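Local coordinates for protein DNA polymerase (Pyrobaculum calidifontis, PDB 5MDN) that probably catalyses template-directed DNA synthesis, adding nucleotides from deoxyribonucleoside triphosphates to a growing strand with release of diphosphate, at residues G214-D217 against F218-F222; Y279-V282 against D283-P286. All coordinates share one frame; numbering follows the deposited sequence.

Interaction 1 (G214-D217 against F218-F222); sequences GFVD and FVKEF
With chi1 at 180°, the F215 ring swings beside its own carbonyl carbon, opposite the amide nitrogen, and V219, one turn further along the helix, has CG2 lying beside its own backbone N; together these settings bring the methyl over one face of the phenyl ring. The evidence for a CH-pi contact is the position of V219 CG2, 4.1 Å from the F215 ring centroid and 28° off the ring normal. It leans toward one side of the ring, where F215 CE1 is the nearest carbon at 3.6 Å. Beneath this pair the backbone keeps alpha-helical spacing: V219 N donates to F215 O at 3.0 Å, and K220 N to V216 O at 3.1 Å, both nearly straight. F218 N to G214 O and E221 N to D217 O continue the same i to i+4 pattern. The segments belong to helix 209-222 of the exonuclease domain, an RNase H-like fold, and this helix packs against its mixed sheet: F215 meets F168, L189 and V191, whereas F218 reaches L166, V191 and F201. Charged groups occupy another side of the helix. The chain of K220 passes V216 O, with CG 3.3 Å from that oxygen, then bends at chi3 (-62°) to carry the ammonium toward D217. The resulting salt bridge, K220 NZ to D217 OD1, is long at 3.6 Å. D217 OD2 has a second cationic partner in R213, so the carboxylate is likely to offset part of the positive charge that K220, R213 and R252 bring together here.

Interaction 2 (Y279-V282 against D283-P286); sequences YNIV and DEFP
V282 O accepts the shortest hydrogen bond of this contact, from F285 N at 3.1 Å with an N-H...O angle of 154°. That bond closes a type I beta turn from V282 to F285, through which helix 278-282 of the exonuclease domain passes into a loop. The change of pattern is visible in the donors: D283 N still reaches back four residues to Y279 O at 3.3 Å, but E284 N turns to I281 O, three residues back, at 3.2 Å. This last donor stands 58° out of the I281 carbonyl plane, so the bond does not use a lone pair. F285 folds back over the turn, its CG beside the backbone N (chi1 -58°), and its ring crosses V282 obliquely, with F285 CD2 3.9 Å from V282 CB. F285 CZ lies 4.2 Å from I281 CG1. An alanine here removes the ring, which would probably leave a gap beside V282 CB and I281 CG1. I281 and V282 also pack on L347 of helix 326-356, joining the turn to that long helix. E284 crosses I281, its carboxylate oxygens near the CD1 methyl, while OE2 forms a salt bridge with R373, which ties the loop to helix 370-384. Above the F285 ring, I281 O sits over the centre of one face, 3.8 Å from the plane.

In the fold
Both contacts are local, partly buried and in the exonuclease domain, but their centres lie about 29 Å apart and their nearest atoms about 16 Å. Interaction 1, its centre about 28 Å from that of the chain, lies inside a helix with an apolar side on the sheet: F215, V216 and V219 are buried, K220 and E221 exposed. Interaction 2, about 5 Å from the chain's centre, lies where a short helix following edge strand 274-277 gives way to loop; I281 and V282 are buried, D283 exposed. Regular i to i+4 bonding in the former contrasts with a turn's mixed bonding in the latter. D217 pairs within its own helix, E284 with a helix elsewhere. N280's side chain is about 8 Å from that of magnesium ligand D363.

Interaction 1 (G214-D217 against F218-F222)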
ATOM      1  N   GLY A 214      19.946  -4.332  23.262  1.00 69.06           N
ATOM      2  CA  GLY A 214      20.349  -5.418  22.382  1.00 68.87           C
ATOM      3  C   GLY A 214      19.921  -5.204  20.942  1.00 68.03           C
ATOM      4  O   GLY A 214      20.670  -5.518  20.011  1.00 65.45           O
ATOM      5  N   PHE A 215      18.707  -4.687  20.737  1.00 67.01           N
ATOM      6  CA  PHE A 215      18.242  -4.390  19.385  1.00 65.22           C
ATOM      7  C   PHE A 215      19.133  -3.350  18.714  1.00 62.28           C
ATOM      8  O   PHE A 215      19.576  -3.537  17.575  1.00 59.31           O
ATOM      9  CB  PHE A 215      16.789  -3.916  19.420  1.00 64.40           C
ATOM     10  CG  PHE A 215      16.224  -3.584  18.068  1.00 65.63           C
ATOM     11  CD1 PHE A 215      16.350  -4.472  17.011  1.00 65.64           C
ATOM     12  CD2 PHE A 215      15.559  -2.388  17.856  1.00 66.91           C
ATOM     13  CE1 PHE A 215      15.827  -4.166  15.765  1.00 65.71           C
ATOM     14  CE2 PHE A 215      15.035  -2.078  16.615  1.00 65.24           C
ATOM     15  CZ  PHE A 215      15.169  -2.967  15.568  1.00 66.46           C
ATOM     16  N   VAL A 216      19.394  -2.238  19.406  1.00 63.03           N
ATOM     17  CA  VAL A 216      20.207  -1.166  18.833  1.00 62.74           C
ATOM     18  C   VAL A 216      21.606  -1.675  18.504  1.00 63.85           C
ATOM     19  O   VAL A 216      22.145  -1.408  17.424  1.00 68.67           O
ATOM     20  CB  VAL A 216      20.251   0.043  19.786  1.00 61.63           C
ATOM     21  CG1 VAL A 216      21.217   1.087  19.265  1.00 59.80           C
ATOM     22  CG2 VAL A 216      18.863   0.639  19.949  1.00 61.96           C
ATOM     23  N   ASP A 217      22.216  -2.415  19.434  1.00 61.25           N
ATOM     24  CA  ASP A 217      23.563  -2.930  19.198  1.00 63.52           C
ATOM     25  C   ASP A 217      23.592  -3.901  18.024  1.00 66.25           C
ATOM     26  O   ASP A 217      24.561  -3.922  17.255  1.00 67.64           O
ATOM     27  CB  ASP A 217      24.102  -3.598  20.463  1.00 65.33           C
ATOM     28  CG  ASP A 217      24.557  -2.595  21.504  1.00 67.34           C
ATOM     29  OD1 ASP A 217      25.082  -1.533  21.106  1.00 67.36           O
ATOM     30  OD2 ASP A 217      24.399  -2.869  22.713  1.00 67.59           O
ATOM     31  N   PHE A 218      22.545  -4.715  17.867  1.00 66.25           N
ATOM     32  CA  PHE A 218      22.520  -5.669  16.761  1.00 65.59           C
ATOM     33  C   PHE A 218      22.412  -4.956  15.416  1.00 63.55           C
ATOM     34  O   PHE A 218      23.092  -5.333  14.455  1.00 62.29           O
ATOM     35  CB  PHE A 218      21.372  -6.662  16.937  1.00 65.83           C
ATOM     36  CG  PHE A 218      21.445  -7.838  16.000  1.00 66.21           C
ATOM     37  CD1 PHE A 218      22.137  -8.983  16.360  1.00 67.98           C
ATOM     38  CD2 PHE A 218      20.830  -7.797  14.759  1.00 66.70           C
ATOM     39  CE1 PHE A 218      22.212 -10.065  15.504  1.00 67.73           C
ATOM     40  CE2 PHE A 218      20.902  -8.876  13.898  1.00 67.77           C
ATOM     41  CZ  PHE A 218      21.593 -10.012  14.271  1.00 67.23           C
ATOM     42  N   VAL A 219      21.547  -3.941  15.324  1.00 63.06           N
ATOM     43  CA  VAL A 219      21.412  -3.191  14.078  1.00 64.38           C
ATOM     44  C   VAL A 219      22.735  -2.533  13.707  1.00 63.83           C
ATOM     45  O   VAL A 219      23.158  -2.565  12.545  1.00 62.58           O
ATOM     46  CB  VAL A 219      20.275  -2.158  14.195  1.00 66.26           C
ATOM     47  CG1 VAL A 219      20.244  -1.252  12.971  1.00 65.09           C
ATOM     48  CG2 VAL A 219      18.938  -2.859  14.377  1.00 67.98           C
ATOM     49  N   LYS A 220      23.414  -1.938  14.688  1.00 63.66           N
ATOM     50  CA  LYS A 220      24.721  -1.345  14.429  1.00 63.99           C
ATOM     51  C   LYS A 220      25.757  -2.415  14.100  1.00 63.49           C
ATOM     52  O   LYS A 220      26.663  -2.177  13.291  1.00 66.54           O
ATOM     53  CB  LYS A 220      25.169  -0.519  15.636  1.00 65.05           C
ATOM     54  CG  LYS A 220      24.270   0.666  15.956  1.00 68.25           C
ATOM     55  CD  LYS A 220      24.886   1.538  17.038  1.00 70.30           C
ATOM     56  CE  LYS A 220      25.044   0.771  18.338  1.00 73.46           C
ATOM     57  NZ  LYS A 220      25.512   1.649  19.447  1.00 76.79           N
ATOM     58  N   GLU A 221      25.633  -3.591  14.715  1.00 70.81           N
ATOM     59  CA  GLU A 221      26.593  -4.668  14.493  1.00 74.49           C
ATOM     60  C   GLU A 221      26.430  -5.248  13.091  1.00 72.18           C
ATOM     61  O   GLU A 221      27.410  -5.421  12.357  1.00 75.18           O
ATOM     62  CB  GLU A 221      26.387  -5.754  15.557  1.00 81.25           C
ATOM     63  CG  GLU A 221      27.433  -6.858  15.620  1.00 89.54           C
ATOM     64  CD  GLU A 221      28.788  -6.319  16.040  1.00 98.37           C
ATOM     65  OE1 GLU A 221      28.810  -5.319  16.792  1.00106.09           O
ATOM     66  OE2 GLU A 221      29.822  -6.888  15.629  1.00102.17           O
ATOM     67  N   PHE A 222      25.186  -5.547  12.704  1.00 70.63           N
ATOM     68  CA  PHE A 222      24.900  -6.137  11.399  1.00 68.83           C
ATOM     69  C   PHE A 222      24.970  -5.108  10.272  1.00 66.26           C
ATOM     70  O   PHE A 222      25.391  -5.439   9.157  1.00 61.74           O
ATOM     71  CB  PHE A 222      23.524  -6.806  11.433  1.00 69.94           C
ATOM     72  CG  PHE A 222      23.077  -7.363  10.112  1.00 70.65           C
ATOM     73  CD1 PHE A 222      23.869  -8.262   9.415  1.00 69.88           C
ATOM     74  CD2 PHE A 222      21.854  -6.999   9.574  1.00 71.36           C
ATOM     75  CE1 PHE A 222      23.452  -8.777   8.202  1.00 69.84           C
ATOM     76  CE2 PHE A 222      21.434  -7.511   8.363  1.00 70.48           C
ATOM     77  CZ  PHE A 222      22.233  -8.401   7.677  1.00 70.28           C
TER

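Interaction 2 (Y279-V282 against D283-P286)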
ATOM      1  N   TYR A 279       3.110  -4.478   5.701  1.00 51.66           N
ATOM      2  CA  TYR A 279       1.672  -4.247   5.781  1.00 52.72           C
ATOM      3  C   TYR A 279       1.224  -3.110   4.869  1.00 51.62           C
ATOM      4  O   TYR A 279       0.048  -3.060   4.494  1.00 50.00           O
ATOM      5  CB  TYR A 279       1.259  -3.962   7.225  1.00 55.19           C
ATOM      6  CG  TYR A 279      -0.238  -3.853   7.426  1.00 59.29           C
ATOM      7  CD1 TYR A 279      -1.099  -4.816   6.915  1.00 61.20           C
ATOM      8  CD2 TYR A 279      -0.790  -2.792   8.132  1.00 63.02           C
ATOM      9  CE1 TYR A 279      -2.467  -4.722   7.096  1.00 64.07           C
ATOM     10  CE2 TYR A 279      -2.157  -2.690   8.319  1.00 65.30           C
ATOM     11  CZ  TYR A 279      -2.989  -3.657   7.799  1.00 67.46           C
ATOM     12  OH  TYR A 279      -4.349  -3.554   7.987  1.00 74.36           O
ATOM     13  N   ASN A 280       2.131  -2.198   4.513  1.00 51.24           N
ATOM     14  CA  ASN A 280       1.794  -1.151   3.554  1.00 52.43           C
ATOM     15  C   ASN A 280       1.405  -1.734   2.200  1.00 53.24           C
ATOM     16  O   ASN A 280       0.444  -1.276   1.573  1.00 51.61           O
ATOM     17  CB  ASN A 280       2.971  -0.189   3.400  1.00 51.48           C
ATOM     18  CG  ASN A 280       3.210   0.651   4.637  1.00 49.13           C
ATOM     19  OD1 ASN A 280       4.336   1.060   4.918  1.00 48.86           O
ATOM     20  ND2 ASN A 280       2.144   0.920   5.382  1.00 49.30           N
ATOM     21  N   ILE A 281       2.138  -2.740   1.728  1.00 53.73           N
ATOM     22  CA  ILE A 281       1.881  -3.274   0.394  1.00 58.05           C
ATOM     23  C   ILE A 281       0.778  -4.334   0.390  1.00 60.91           C
ATOM     24  O   ILE A 281       0.015  -4.423  -0.577  1.00 64.02           O
ATOM     25  CB  ILE A 281       3.180  -3.820  -0.227  1.00 58.71           C
ATOM     26  CG1 ILE A 281       2.951  -4.215  -1.687  1.00 61.94           C
ATOM     27  CG2 ILE A 281       3.724  -4.995   0.563  1.00 56.35           C
ATOM     28  CD1 ILE A 281       2.656  -3.039  -2.598  1.00 61.84           C
ATOM     29  N   VAL A 282       0.661  -5.141   1.450  1.00 56.49           N
ATOM     30  CA  VAL A 282      -0.354  -6.188   1.469  1.00 59.36           C
ATOM     31  C   VAL A 282      -1.753  -5.612   1.636  1.00 64.47           C
ATOM     32  O   VAL A 282      -2.738  -6.276   1.292  1.00 70.89           O
ATOM     33  CB  VAL A 282      -0.067  -7.229   2.571  1.00 58.04           C
ATOM     34  CG1 VAL A 282       1.345  -7.782   2.439  1.00 57.31           C
ATOM     35  CG2 VAL A 282      -0.295  -6.640   3.952  1.00 58.61           C
ATOM     36  N   ASP A 283      -1.868  -4.394   2.174  1.00 63.00           N
ATOM     37  CA  ASP A 283      -3.170  -3.743   2.271  1.00 68.54           C
ATOM     38  C   ASP A 283      -3.790  -3.544   0.894  1.00 66.78           C
ATOM     39  O   ASP A 283      -5.019  -3.498   0.766  1.00 69.78           O
ATOM     40  CB  ASP A 283      -3.027  -2.407   3.005  1.00 74.16           C
ATOM     41  CG  ASP A 283      -4.329  -1.941   3.643  1.00 77.67           C
ATOM     42  OD1 ASP A 283      -5.404  -2.463   3.276  1.00 80.58           O
ATOM     43  OD2 ASP A 283      -4.279  -1.053   4.521  1.00 80.13           O
ATOM     44  N   GLU A 284      -2.961  -3.424  -0.143  1.00 65.76           N
ATOM     45  CA  GLU A 284      -3.442  -3.216  -1.502  1.00 66.30           C
ATOM     46  C   GLU A 284      -3.937  -4.496  -2.166  1.00 62.81           C
ATOM     47  O   GLU A 284      -4.563  -4.417  -3.229  1.00 61.43           O
ATOM     48  CB  GLU A 284      -2.334  -2.594  -2.356  1.00 70.70           C
ATOM     49  CG  GLU A 284      -1.894  -1.212  -1.891  1.00 73.20           C
ATOM     50  CD  GLU A 284      -0.634  -0.739  -2.590  1.00 74.62           C
ATOM     51  OE1 GLU A 284      -0.470  -1.048  -3.788  1.00 73.90           O
ATOM     52  OE2 GLU A 284       0.189  -0.056  -1.942  1.00 81.18           O
ATOM     53  N   PHE A 285      -3.675  -5.665  -1.579  1.00 67.44           N
ATOM     54  CA  PHE A 285      -4.140  -6.932  -2.137  1.00 66.24           C
ATOM     55  C   PHE A 285      -5.600  -7.169  -1.771  1.00 63.53           C
ATOM     56  O   PHE A 285      -5.918  -7.396  -0.596  1.00 61.99           O
ATOM     57  CB  PHE A 285      -3.278  -8.099  -1.647  1.00 66.64           C
ATOM     58  CG  PHE A 285      -1.817  -7.958  -1.972  1.00 69.70           C
ATOM     59  CD1 PHE A 285      -1.410  -7.369  -3.157  1.00 73.42           C
ATOM     60  CD2 PHE A 285      -0.854  -8.437  -1.102  1.00 71.29           C
ATOM     61  CE1 PHE A 285      -0.067  -7.247  -3.459  1.00 72.31           C
ATOM     62  CE2 PHE A 285       0.491  -8.316  -1.398  1.00 71.79           C
ATOM     63  CZ  PHE A 285       0.884  -7.722  -2.580  1.00 70.80           C
ATOM     64  N   PRO A 286      -6.517  -7.132  -2.741  1.00 65.44           N
ATOM     65  CA  PRO A 286      -7.943  -7.276  -2.427  1.00 66.10           C
ATOM     66  C   PRO A 286      -8.395  -8.704  -2.161  1.00 67.93           C
ATOM     67  O   PRO A 286      -9.570  -8.905  -1.830  1.00 65.67           O
ATOM     68  CB  PRO A 286      -8.615  -6.720  -3.687  1.00 66.46           C
ATOM     69  CG  PRO A 286      -7.668  -7.089  -4.780  1.00 64.69           C
ATOM     70  CD  PRO A 286      -6.287  -6.938  -4.186  1.00 63.95           C
TER